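PDB 1KS8: endo-b-1,4-glucanase from Nasutitermes takasagoensis, which probably hydrolyses internal beta-1,4-glucosidic linkages in cellulose and related beta-glucans, as a family 9 glycosyl hydrolase. Local coordinates for residues A[12-17]-A[27-32]; A[345-350]-A[389-394]; A[358-363]-A[385-390]. All coordinates share one frame; numbering follows the deposited sequence.

Contact 1 of 3, residues A[12-17]-A[27-32]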
# COMPACT_ATOMS: atom_id res chain seq x y z
N SER A 12 8.25 -6.47 -7.92
CA SER A 12 7.27 -5.64 -7.24
C SER A 12 7.70 -4.17 -7.29
O SER A 12 6.87 -3.28 -7.44
CB SER A 12 7.10 -6.10 -5.79
OG SER A 12 6.02 -5.43 -5.15
N LEU A 13 9.00 -3.93 -7.17
CA LEU A 13 9.49 -2.56 -7.24
C LEU A 13 9.26 -2.01 -8.64
O LEU A 13 9.05 -0.81 -8.81
CB LEU A 13 10.97 -2.51 -6.84
CG LEU A 13 11.17 -2.61 -5.33
CD1 LEU A 13 12.61 -2.96 -5.01
CD2 LEU A 13 10.76 -1.29 -4.67
N LEU A 14 9.31 -2.87 -9.66
CA LEU A 14 9.06 -2.41 -11.02
C LEU A 14 7.59 -2.03 -11.15
O LEU A 14 7.24 -1.12 -11.90
CB LEU A 14 9.40 -3.51 -12.04
CG LEU A 14 10.89 -3.84 -12.21
CD1 LEU A 14 11.03 -4.96 -13.23
CD2 LEU A 14 11.66 -2.62 -12.66
N PHE A 15 6.72 -2.72 -10.42
CA PHE A 15 5.30 -2.38 -10.47
C PHE A 15 5.14 -0.97 -9.92
O PHE A 15 4.43 -0.15 -10.50
CB PHE A 15 4.45 -3.36 -9.65
CG PHE A 15 3.04 -2.88 -9.42
CD1 PHE A 15 2.18 -2.65 -10.49
CD2 PHE A 15 2.58 -2.63 -8.13
CE1 PHE A 15 0.88 -2.18 -10.28
CE2 PHE A 15 1.28 -2.15 -7.91
CZ PHE A 15 0.43 -1.92 -8.98
N TYR A 16 5.79 -0.67 -8.79
CA TYR A 16 5.65 0.67 -8.24
C TYR A 16 6.22 1.73 -9.20
O TYR A 16 5.67 2.82 -9.30
CB TYR A 16 6.28 0.75 -6.84
CG TYR A 16 5.36 0.14 -5.79
CD1 TYR A 16 4.13 0.73 -5.49
CD2 TYR A 16 5.69 -1.05 -5.15
CE1 TYR A 16 3.25 0.14 -4.59
CE2 TYR A 16 4.82 -1.65 -4.25
CZ TYR A 16 3.60 -1.05 -3.97
OH TYR A 16 2.73 -1.64 -3.08
N GLU A 17 7.29 1.40 -9.92
CA GLU A 17 7.82 2.36 -10.88
C GLU A 17 6.76 2.62 -11.95
O GLU A 17 6.63 3.74 -12.45
CB GLU A 17 9.10 1.85 -11.57
CG GLU A 17 10.34 1.81 -10.69
CD GLU A 17 11.63 1.92 -11.48
OE1 GLU A 17 12.71 1.63 -10.92
OE2 GLU A 17 11.56 2.31 -12.67
N ASP A 27 16.94 7.68 -14.30
CA ASP A 27 17.25 6.28 -14.09
C ASP A 27 16.03 5.36 -13.98
O ASP A 27 16.13 4.25 -13.48
CB ASP A 27 18.14 6.11 -12.85
CG ASP A 27 17.45 6.49 -11.56
OD1 ASP A 27 16.25 6.87 -11.60
OD2 ASP A 27 18.10 6.42 -10.50
N GLN A 28 14.88 5.84 -14.46
CA GLN A 28 13.66 5.05 -14.44
C GLN A 28 13.94 3.73 -15.16
O GLN A 28 14.57 3.73 -16.22
CB GLN A 28 12.54 5.82 -15.16
CG GLN A 28 11.26 5.02 -15.42
CD GLN A 28 10.24 5.11 -14.30
OE1 GLN A 28 9.16 4.51 -14.39
NE2 GLN A 28 10.56 5.86 -13.25
N LYS A 29 13.48 2.62 -14.59
CA LYS A 29 13.69 1.31 -15.19
C LYS A 29 12.51 0.88 -16.07
O LYS A 29 12.70 0.21 -17.08
CB LYS A 29 13.96 0.27 -14.10
CG LYS A 29 15.31 0.49 -13.42
CD LYS A 29 15.55 -0.44 -12.24
CE LYS A 29 16.88 -0.10 -11.57
NZ LYS A 29 17.17 -0.96 -10.40
N VAL A 30 11.30 1.27 -15.67
CA VAL A 30 10.12 0.96 -16.46
C VAL A 30 10.00 2.15 -17.42
O VAL A 30 9.28 3.12 -17.17
CB VAL A 30 8.87 0.85 -15.57
CG1 VAL A 30 7.63 0.59 -16.42
CG2 VAL A 30 9.06 -0.29 -14.58
N THR A 31 10.75 2.06 -18.51
CA THR A 31 10.83 3.12 -19.50
C THR A 31 9.67 3.32 -20.46
O THR A 31 9.66 4.30 -21.19
CB THR A 31 12.13 2.98 -20.32
OG1 THR A 31 12.17 1.69 -20.94
CG2 THR A 31 13.34 3.14 -19.41
N TRP A 32 8.70 2.40 -20.48
CA TRP A 32 7.56 2.62 -21.36
C TRP A 32 6.63 3.65 -20.72
O TRP A 32 5.73 4.19 -21.38
CB TRP A 32 6.81 1.32 -21.67
CG TRP A 32 6.49 0.44 -20.50
CD1 TRP A 32 7.21 -0.62 -20.05
CD2 TRP A 32 5.32 0.51 -19.67
NE1 TRP A 32 6.57 -1.22 -18.99
CE2 TRP A 32 5.41 -0.54 -18.73
CE3 TRP A 32 4.21 1.37 -19.62
CZ2 TRP A 32 4.43 -0.77 -17.76
CZ3 TRP A 32 3.24 1.14 -18.65
CH2 TRP A 32 3.36 0.08 -17.74
O HOH W 1 14.91 3.12 -11.33

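Contact 2 of 3, residues A[345-350]-A[389-394]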
# COMPACT_ATOMS: atom_id res chain seq x y z
N SER A 345 0.70 -18.49 -11.97
CA SER A 345 1.12 -17.29 -11.27
C SER A 345 0.02 -16.24 -11.35
O SER A 345 -0.72 -16.16 -12.33
CB SER A 345 2.38 -16.72 -11.92
OG SER A 345 2.60 -15.38 -11.48
N PHE A 346 -0.08 -15.44 -10.29
CA PHE A 346 -1.06 -14.35 -10.24
C PHE A 346 -0.31 -13.03 -10.14
O PHE A 346 -0.88 -12.00 -9.77
CB PHE A 346 -2.01 -14.54 -9.06
CG PHE A 346 -3.03 -15.62 -9.30
CD1 PHE A 346 -4.07 -15.42 -10.20
CD2 PHE A 346 -2.92 -16.85 -8.66
CE1 PHE A 346 -4.99 -16.44 -10.47
CE2 PHE A 346 -3.83 -17.87 -8.93
CZ PHE A 346 -4.86 -17.67 -9.83
N VAL A 347 0.97 -13.08 -10.47
CA VAL A 347 1.83 -11.90 -10.48
C VAL A 347 2.20 -11.64 -11.94
O VAL A 347 2.85 -12.46 -12.59
CB VAL A 347 3.12 -12.14 -9.67
CG1 VAL A 347 4.04 -10.93 -9.80
CG2 VAL A 347 2.77 -12.38 -8.21
N CYS A 348 1.76 -10.50 -12.47
CA CYS A 348 2.04 -10.17 -13.86
C CYS A 348 3.53 -10.18 -14.16
O CYS A 348 4.34 -9.75 -13.34
CB CYS A 348 1.47 -8.79 -14.19
SG CYS A 348 -0.34 -8.68 -14.04
N GLY A 349 3.89 -10.68 -15.34
CA GLY A 349 5.28 -10.74 -15.75
C GLY A 349 6.14 -11.74 -15.01
O GLY A 349 7.37 -11.70 -15.11
N PHE A 350 5.51 -12.64 -14.27
CA PHE A 350 6.26 -13.64 -13.51
C PHE A 350 5.63 -15.02 -13.51
O PHE A 350 4.42 -15.17 -13.46
CB PHE A 350 6.40 -13.21 -12.04
CG PHE A 350 7.04 -14.26 -11.17
CD1 PHE A 350 8.43 -14.32 -11.04
CD2 PHE A 350 6.27 -15.23 -10.54
CE1 PHE A 350 9.03 -15.33 -10.30
CE2 PHE A 350 6.87 -16.25 -9.80
CZ PHE A 350 8.25 -16.30 -9.68
N GLY A 389 5.53 -7.55 -11.89
CA GLY A 389 5.37 -7.42 -10.46
C GLY A 389 3.99 -7.18 -9.87
O GLY A 389 3.82 -7.34 -8.66
N ALA A 390 3.02 -6.81 -10.70
CA ALA A 390 1.68 -6.53 -10.19
C ALA A 390 0.90 -7.75 -9.72
O ALA A 390 0.73 -8.71 -10.47
CB ALA A 390 0.87 -5.79 -11.26
N LEU A 391 0.42 -7.69 -8.48
CA LEU A 391 -0.39 -8.76 -7.90
C LEU A 391 -1.85 -8.45 -8.23
O LEU A 391 -2.37 -7.40 -7.85
CB LEU A 391 -0.20 -8.81 -6.38
CG LEU A 391 -0.98 -9.88 -5.62
CD1 LEU A 391 -0.45 -11.27 -5.99
CD2 LEU A 391 -0.85 -9.65 -4.12
N VAL A 392 -2.52 -9.35 -8.96
CA VAL A 392 -3.91 -9.12 -9.32
C VAL A 392 -4.87 -9.53 -8.20
O VAL A 392 -4.46 -10.09 -7.19
CB VAL A 392 -4.31 -9.88 -10.62
CG1 VAL A 392 -3.44 -9.41 -11.78
CG2 VAL A 392 -4.19 -11.38 -10.42
N GLY A 393 -6.16 -9.23 -8.40
CA GLY A 393 -7.16 -9.59 -7.41
C GLY A 393 -7.06 -11.08 -7.13
O GLY A 393 -7.03 -11.51 -5.97
N GLY A 394 -7.02 -11.88 -8.19
CA GLY A 394 -6.89 -13.31 -8.00
C GLY A 394 -8.07 -14.18 -8.36
O GLY A 394 -9.03 -13.72 -8.99

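Contact 3 of 3, residues A[358-363]-A[385-390]. With SO4 (sulfate ion), chain B.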
# COMPACT_ATOMS: atom_id res chain seq x y z
N PRO A 358 -4.13 -7.30 -17.13
CA PRO A 358 -4.57 -6.59 -15.92
C PRO A 358 -5.41 -5.37 -16.28
O PRO A 358 -5.21 -4.75 -17.32
CB PRO A 358 -3.25 -6.22 -15.23
CG PRO A 358 -2.28 -6.10 -16.38
CD PRO A 358 -2.66 -7.28 -17.25
N HIS A 359 -6.37 -5.06 -15.41
CA HIS A 359 -7.26 -3.91 -15.59
C HIS A 359 -6.39 -2.70 -15.30
O HIS A 359 -6.45 -2.10 -14.22
CB HIS A 359 -8.40 -4.01 -14.58
CG HIS A 359 -9.48 -3.00 -14.78
ND1 HIS A 359 -10.44 -3.12 -15.76
CD2 HIS A 359 -9.75 -1.84 -14.13
CE1 HIS A 359 -11.26 -2.09 -15.71
NE2 HIS A 359 -10.86 -1.30 -14.73
N HIS A 360 -5.59 -2.31 -16.29
CA HIS A 360 -4.61 -1.25 -16.10
C HIS A 360 -4.38 -0.49 -17.40
O HIS A 360 -3.95 -1.06 -18.40
CB HIS A 360 -3.35 -1.96 -15.61
CG HIS A 360 -2.26 -1.05 -15.15
ND1 HIS A 360 -1.25 -0.61 -15.99
CD2 HIS A 360 -1.97 -0.55 -13.93
CE1 HIS A 360 -0.39 0.11 -15.30
NE2 HIS A 360 -0.80 0.16 -14.04
N ARG A 361 -4.66 0.80 -17.37
CA ARG A 361 -4.53 1.65 -18.54
C ARG A 361 -3.15 1.81 -19.17
O ARG A 361 -2.96 1.48 -20.33
CB ARG A 361 -5.11 3.03 -18.24
CG ARG A 361 -6.62 3.01 -18.03
CD ARG A 361 -7.11 4.33 -17.47
NE ARG A 361 -8.57 4.36 -17.32
CZ ARG A 361 -9.25 3.70 -16.38
NH1 ARG A 361 -8.61 2.95 -15.50
NH2 ARG A 361 -10.57 3.82 -16.33
N SER A 362 -2.19 2.31 -18.40
CA SER A 362 -0.88 2.56 -18.99
C SER A 362 -0.21 1.34 -19.61
O SER A 362 0.40 1.45 -20.67
CB SER A 362 0.06 3.24 -17.98
OG SER A 362 0.40 2.38 -16.90
N SER A 363 -0.32 0.18 -18.97
CA SER A 363 0.31 -1.01 -19.54
C SER A 363 -0.42 -1.55 -20.77
O SER A 363 0.16 -2.26 -21.58
CB SER A 363 0.43 -2.12 -18.48
OG SER A 363 -0.84 -2.56 -18.03
N HIS A 385 2.16 -3.81 -22.81
CA HIS A 385 3.31 -3.85 -21.92
C HIS A 385 3.06 -4.84 -20.79
O HIS A 385 1.96 -4.90 -20.24
CB HIS A 385 3.57 -2.49 -21.28
CG HIS A 385 3.73 -1.36 -22.25
ND1 HIS A 385 4.82 -1.26 -23.09
CD2 HIS A 385 2.95 -0.28 -22.50
CE1 HIS A 385 4.70 -0.16 -23.81
NE2 HIS A 385 3.58 0.45 -23.48
N VAL A 386 4.08 -5.62 -20.45
CA VAL A 386 3.96 -6.55 -19.34
C VAL A 386 4.10 -5.72 -18.07
O VAL A 386 5.08 -4.98 -17.91
CB VAL A 386 5.07 -7.63 -19.40
CG1 VAL A 386 5.07 -8.45 -18.12
CG2 VAL A 386 4.84 -8.53 -20.60
N LEU A 387 3.13 -5.83 -17.17
CA LEU A 387 3.14 -5.07 -15.93
C LEU A 387 3.87 -5.86 -14.85
O LEU A 387 3.28 -6.29 -13.86
CB LEU A 387 1.71 -4.75 -15.50
CG LEU A 387 1.53 -3.79 -14.33
CD1 LEU A 387 2.17 -2.44 -14.66
CD2 LEU A 387 0.04 -3.61 -14.07
N SER A 388 5.17 -6.03 -15.06
CA SER A 388 5.99 -6.81 -14.15
C SER A 388 5.78 -6.50 -12.67
O SER A 388 5.83 -5.34 -12.26
CB SER A 388 7.47 -6.60 -14.50
OG SER A 388 7.70 -6.90 -15.87
N GLY A 389 5.53 -7.55 -11.89
CA GLY A 389 5.37 -7.42 -10.46
C GLY A 389 3.99 -7.18 -9.87
O GLY A 389 3.82 -7.34 -8.66
N ALA A 390 3.02 -6.81 -10.70
CA ALA A 390 1.68 -6.53 -10.19
C ALA A 390 0.90 -7.75 -9.72
O ALA A 390 0.73 -8.71 -10.47
CB ALA A 390 0.87 -5.79 -11.26
S SO4 B . -11.20 1.89 -12.97
O1 SO4 B . -11.95 0.48 -13.19
O2 SO4 B . -11.76 2.78 -13.96
O3 SO4 B . -11.39 2.30 -11.74
O4 SO4 B . -9.83 1.59 -13.31

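Contact 1 of 3, residues A[12-17]-A[27-32]
Glu17 starts with CG anti to its own carbonyl carbon (chi1 -72°) and runs extended beyond it, a shape that carries its carboxylate from the helix to the backbone of Lys29 and Val30. Val30 has CG1 anti to the backbone N (chi1 177°), which leaves CG2 on the side of the helix, 3.7 Å from Glu17 CB. One oxygen, OE2, grips two consecutive amides: Lys29 N donates to its syn lone pair at 2.7 Å, and Val30 N reaches it from above the carboxylate plane at 3.2 Å. The other oxygen, OE1, takes a water that also donates to Asp27 O. Helix 5-18, the first helix of this (alpha/alpha)6 protein's chain, is thereby fastened to the irregular chain that follows it, where Val30 centres an inverse gamma turn. An alanine in place of Glu17 would probably leave both amides without their acceptor and the turn free to shift. Leu14 and Val30 suit the apolar part with their branched methyls: CD2 of Leu14 lies 4.0 Å from Val30 CG2 and equally near Lys29 CB, crossing the lysine chain at about a right angle. Lys29 then leads its amine away to a salt bridge with Asp91 on helix 89-106.

Contact 2 of 3, residues A[345-350]-A[389-394]
Phe346 has the most surface covered here, and its ring turns an edge to Val392, whose CG2 lies near the ring plane, 4.0 Å from CD1. The two side chains cross at about a right angle. Val392 has CG1 anti to its carbonyl carbon (chi1 -60°), which leaves CG2 between the backbone N and that carbon, and this methyl also comes close to Phe346 O. That oxygen accepts from Val392 N in an almost straight bond of 3.2 Å, the donor approaching nearly along the C=O axis. Past Val392, CA of Gly394 approaches the same ring obliquely; backbone angles there would jam a side chain against the preceding carbonyl, a constraint that calls for glycine.

Cys348 is the next most covered. Its SG, compact and only weakly polar, touches two aliphatic groups, Val392 CG1 at 3.9 Å and Ala390 CB at 4.2 Å. Its backbone is held at both ends: Cys348 N donates to Ala390 O, and Cys348 O accepts from Gly389 N, each bond 2.9 Å long. The bonds Val392 N to Phe346 O and Cys348 N to Ala390 O flank the antiparallel, non-hydrogen-bonded pair Val347 and Leu391, a single bridge with Val347 CG2 against Leu391 CD1. A type II turn from Val347 to Phe350 then reverses the chain, Gly349 supplying the positive phi.

Val392 lies near the predicted active-site residues Asp403 and Glu412, its side chain about 7 Å from each. Around the bridge, Leu304 of helix 303-319 touches Phe346 and Leu391, while Leu339 and Ala338 of helix 324-341 touch Val347 and Leu391 respectively.

Contact 3 of 3, residues A[358-363]-A[385-390]
The N-terminal cap of the short, weakly bonded helix 361-364 meets the loop 385-390, with Leu387 pressed on the capping residue, His360. Leu387 CD2 sits over the centre of the imidazole in a CH-pi contact, 3.6 Å from the ring centroid and 9° off its normal. CG of Leu387 is anti to the backbone N (chi1 -171°); CD2 is the branch that meets the ring face, and the two side chains cross at about a right angle. Pro358 CG adds a second apolar surface, 4.1 Å from Leu387 CD2. Histidine suits the cap because its ring offers both a flat face and polar edges: ND1 accepts from Ser363 N at 3.2 Å, close to the ring plane, and shares a 2.9 Å hydrogen bond with Ser363 OG. NE2 bonds to Gln19. In this (alpha/alpha)6 enzyme the segment lies beside the predicted active site, the side chain of Pro358 about 5 Å from that of Asp403. His359 and Arg361 bind a sulfate, probably from the crystallisation liquor; the guanidinium uses NH1 and NH2 for two oxygens, and His359 NE2 a third. His385 N donates to Ser363 O at 2.8 Å, while the His385 ring stacks on Trp32.

In the fold
From the N terminus, contact 1 closes first, a short loop that returns from 27-32 to helix 5-18 with nine residues between its segments. Much later the chain passes 345-350 and then 358-363 before reaching 385-394. That last run serves both: contact 3 closes on 385-390 and contact 2 on 389-394. Contact 3 thus opens later than contact 2 and closes on the same run, the two overlapping at Gly389 and Ala390. Contact 1 joins them in space, since Phe15 packs on Ala390 and Trp32 lies against His385 and Ser362. Together they tie the first helix to the loops near the predicted active site.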